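Gene product PA4716 (Pseudomonas aeruginosa, PDB 1U0K) is a predicted epimerase of the PhzF (phenazine biosynthesis-like) family, whose substrate the structure alone does not show. Local coordinates at the interface of chains A and B. Residues are numbered along the deposited sequence; one frame, centred on the assembly and turned at random. Chains: chain A/B, gene product PA4716.

The interface of chains A and B. Residues chain A 9-11, 18, 22, 254, 277; chain B 39, 43.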
ATOM      1  N   GLN A   9      -5.812 -13.475  -0.072  1.00  9.13           N
ATOM      2  CA  GLN A   9      -6.230 -12.159  -0.517  1.00  9.64           C
ATOM      3  C   GLN A   9      -7.728 -12.192  -0.759  1.00  9.72           C
ATOM      4  O   GLN A   9      -8.217 -13.015  -1.508  1.00  9.70           O
ATOM      5  CB  GLN A   9      -5.482 -11.768  -1.807  1.00  9.92           C
ATOM      6  CG  GLN A   9      -5.892 -10.437  -2.403  1.00 10.68           C
ATOM      7  CD  GLN A   9      -5.574  -9.247  -1.520  1.00 10.81           C
ATOM      8  OE1 GLN A   9      -4.699  -9.321  -0.652  1.00 11.51           O
ATOM      9  NE2 GLN A   9      -6.289  -8.151  -1.733  1.00 10.45           N
ATOM     10  N   LEU A  10      -8.452 -11.327  -0.059  1.00  9.30           N
ATOM     11  CA  LEU A  10      -9.906 -11.233  -0.135  1.00 10.09           C
ATOM     12  C   LEU A  10     -10.311  -9.803  -0.437  1.00 10.20           C
ATOM     13  O   LEU A  10      -9.561  -8.876  -0.168  1.00 10.14           O
ATOM     14  CB  LEU A  10     -10.535 -11.614   1.216  1.00 10.42           C
ATOM     15  CG  LEU A  10     -10.682 -13.091   1.563  1.00 12.35           C
ATOM     16  CD1 LEU A  10      -9.370 -13.787   1.714  1.00 13.76           C
ATOM     17  CD2 LEU A  10     -11.487 -13.227   2.845  1.00 13.21           C
ATOM     18  N   ASP A  11     -11.518  -9.630  -0.956  1.00 10.20           N
ATOM     19  CA  ASP A  11     -12.155  -8.320  -1.000  1.00 10.86           C
ATOM     20  C   ASP A  11     -13.395  -8.319  -0.134  1.00 10.94           C
ATOM     21  O   ASP A  11     -14.220  -9.221  -0.233  1.00 11.75           O
ATOM     22  CB  ASP A  11     -12.559  -7.974  -2.420  1.00 11.19           C
ATOM     23  CG  ASP A  11     -11.386  -7.657  -3.285  1.00 13.04           C
ATOM     24  OD1 ASP A  11     -10.383  -7.100  -2.773  1.00 13.05           O
ATOM     25  OD2 ASP A  11     -11.378  -7.938  -4.492  1.00 12.68           O
ATOM     26  N   LEU A  18     -11.982  -7.955  -7.283  1.00 17.79           N
ATOM     27  CA  LEU A  18     -11.303  -6.712  -7.671  1.00 17.57           C
ATOM     28  C   LEU A  18     -12.168  -5.468  -7.504  1.00 17.38           C
ATOM     29  O   LEU A  18     -12.043  -4.497  -8.258  1.00 17.89           O
ATOM     30  CB  LEU A  18     -10.759  -6.816  -9.101  1.00 17.83           C
ATOM     31  CG  LEU A  18      -9.936  -8.080  -9.371  1.00 18.24           C
ATOM     32  CD1 LEU A  18      -9.767  -8.314 -10.864  1.00 19.00           C
ATOM     33  CD2 LEU A  18      -8.586  -7.977  -8.705  1.00 19.15           C
ATOM     34  N   GLY A  22      -9.623  -4.485  -0.247  1.00 10.80           N
ATOM     35  CA  GLY A  22      -8.717  -5.612  -0.195  1.00 10.05           C
ATOM     36  C   GLY A  22      -8.213  -5.863   1.208  1.00  9.99           C
ATOM     37  O   GLY A  22      -8.001  -4.938   1.996  1.00 11.51           O
ATOM     38  N   ARG A 254     -13.551   2.791  -6.208  1.00 27.03           N
ATOM     39  CA  ARG A 254     -13.963   1.512  -5.636  1.00 26.57           C
ATOM     40  C   ARG A 254     -15.214   1.720  -4.776  1.00 25.63           C
ATOM     41  O   ARG A 254     -15.197   1.478  -3.564  1.00 24.63           O
ATOM     42  CB  ARG A 254     -12.820   0.898  -4.815  1.00 26.66           C
ATOM     43  CG  ARG A 254     -11.770   0.220  -5.693  1.00 27.59           C
ATOM     44  CD  ARG A 254     -10.523  -0.227  -4.964  1.00 28.91           C
ATOM     45  NE  ARG A 254     -10.626  -1.608  -4.483  1.00 29.36           N
ATOM     46  CZ  ARG A 254     -10.348  -2.702  -5.201  1.00 28.86           C
ATOM     47  NH1 ARG A 254      -9.913  -2.616  -6.450  1.00 29.32           N
ATOM     48  NH2 ARG A 254     -10.479  -3.903  -4.645  1.00 26.30           N
ATOM     49  N   LEU A 277      -9.895 -14.109  -3.520  1.00 11.15           N
ATOM     50  CA  LEU A 277      -9.157 -13.863  -4.766  1.00 11.44           C
ATOM     51  C   LEU A 277      -7.937 -14.748  -4.989  1.00 11.08           C
ATOM     52  O   LEU A 277      -7.666 -15.119  -6.131  1.00 11.03           O
ATOM     53  CB  LEU A 277      -8.711 -12.404  -4.828  1.00 11.68           C
ATOM     54  CG  LEU A 277      -9.722 -11.402  -5.382  1.00 15.01           C
ATOM     55  CD1 LEU A 277     -11.004 -11.311  -4.583  1.00 16.79           C
ATOM     56  CD2 LEU A 277      -9.050 -10.040  -5.482  1.00 16.92           C
TER
ATOM     57  N   ALA B  39      -5.438  -3.929 -13.239  1.00  8.90           N
ATOM     58  CA  ALA B  39      -6.379  -4.223 -12.150  1.00  8.95           C
ATOM     59  C   ALA B  39      -5.729  -5.068 -11.061  1.00  9.12           C
ATOM     60  O   ALA B  39      -5.928  -4.797  -9.863  1.00  9.78           O
ATOM     61  CB  ALA B  39      -7.622  -4.882 -12.680  1.00  9.10           C
ATOM     62  N   GLU B  43      -4.978  -4.201  -7.127  1.00  9.17           N
ATOM     63  CA  GLU B  43      -5.453  -5.100  -6.081  1.00  8.89           C
ATOM     64  C   GLU B  43      -4.345  -5.425  -5.091  1.00  8.99           C
ATOM     65  O   GLU B  43      -4.552  -5.373  -3.863  1.00  9.61           O
ATOM     66  CB  GLU B  43      -5.997  -6.399  -6.677  1.00  9.51           C
ATOM     67  CG  GLU B  43      -6.597  -7.346  -5.647  1.00  9.30           C
ATOM     68  CD  GLU B  43      -7.839  -6.814  -4.979  1.00 10.06           C
ATOM     69  OE1 GLU B  43      -8.542  -5.950  -5.541  1.00 13.36           O
ATOM     70  OE2 GLU B  43      -8.125  -7.313  -3.864  1.00 11.88           O
TER
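In this PhzF-family protein, B:Glu43, near the C-terminal end of helix 34-44, reaches across the two-fold interface of the deposited dimer to a group of chain A side chains: A:Gln9 and A:Asp11 of strand 6-12, A:Leu277 of strand 267-282, and the loop residues A:Leu18 and A:Arg254. This pairing may or may not be the biological dimer. With CG anti to the backbone N (chi1 -176°) and a bend at chi2, B:Glu43 carries its carboxylate among them and buries 77 Å² of its surface. A:Gln9 NE2, the side-chain amide nitrogen, donates a fairly straight bond to B:Glu43 OE2 over 2.9 Å; the acceptor lies close to the amide plane, while the N-H arrives on the anti side of the carboxylate and somewhat out of its plane. The same oxygen faces A:Asp11 OD1 at 2.5 Å, the two carboxylate planes being turned 70° apart. So short an approach of two acid oxygens suggests a hydrogen bond through a shared proton, with one group probably protonated, although the proton is not seen. In a salt-bridging hydrogen bond, A:Arg254 NH2 meets the syn side of B:Glu43 OE1, 3.0 Å away and close to the carboxylate plane, but the oxygen is tilted from the guanidinium plane and the bond is bent (136° at H). That arginine is poorly ordered, so its grip is less certain. A:Arg254 NH2 also lies 3.7 Å from A:Asp11 OD1, which sits in plane at the guanidinium edge; the positive charge may ease the meeting of the two acids. A:Asp11 OD2 receives a weak, bent hydrogen bond from the backbone A:Leu18 N, which may help to steady the aspartate. Two leucine methyls pack on adjacent flanks of the same side of the glutamate chain: A:Leu18 CD2 lies 3.6 Å from B:Glu43 CB and A:Leu277 CD2 3.5 Å from B:Glu43 CD. One helical turn earlier, B:Ala39 lies beside A:Leu18. The contact centre is about 11 Å from A:Glu48, the predicted active-site residue.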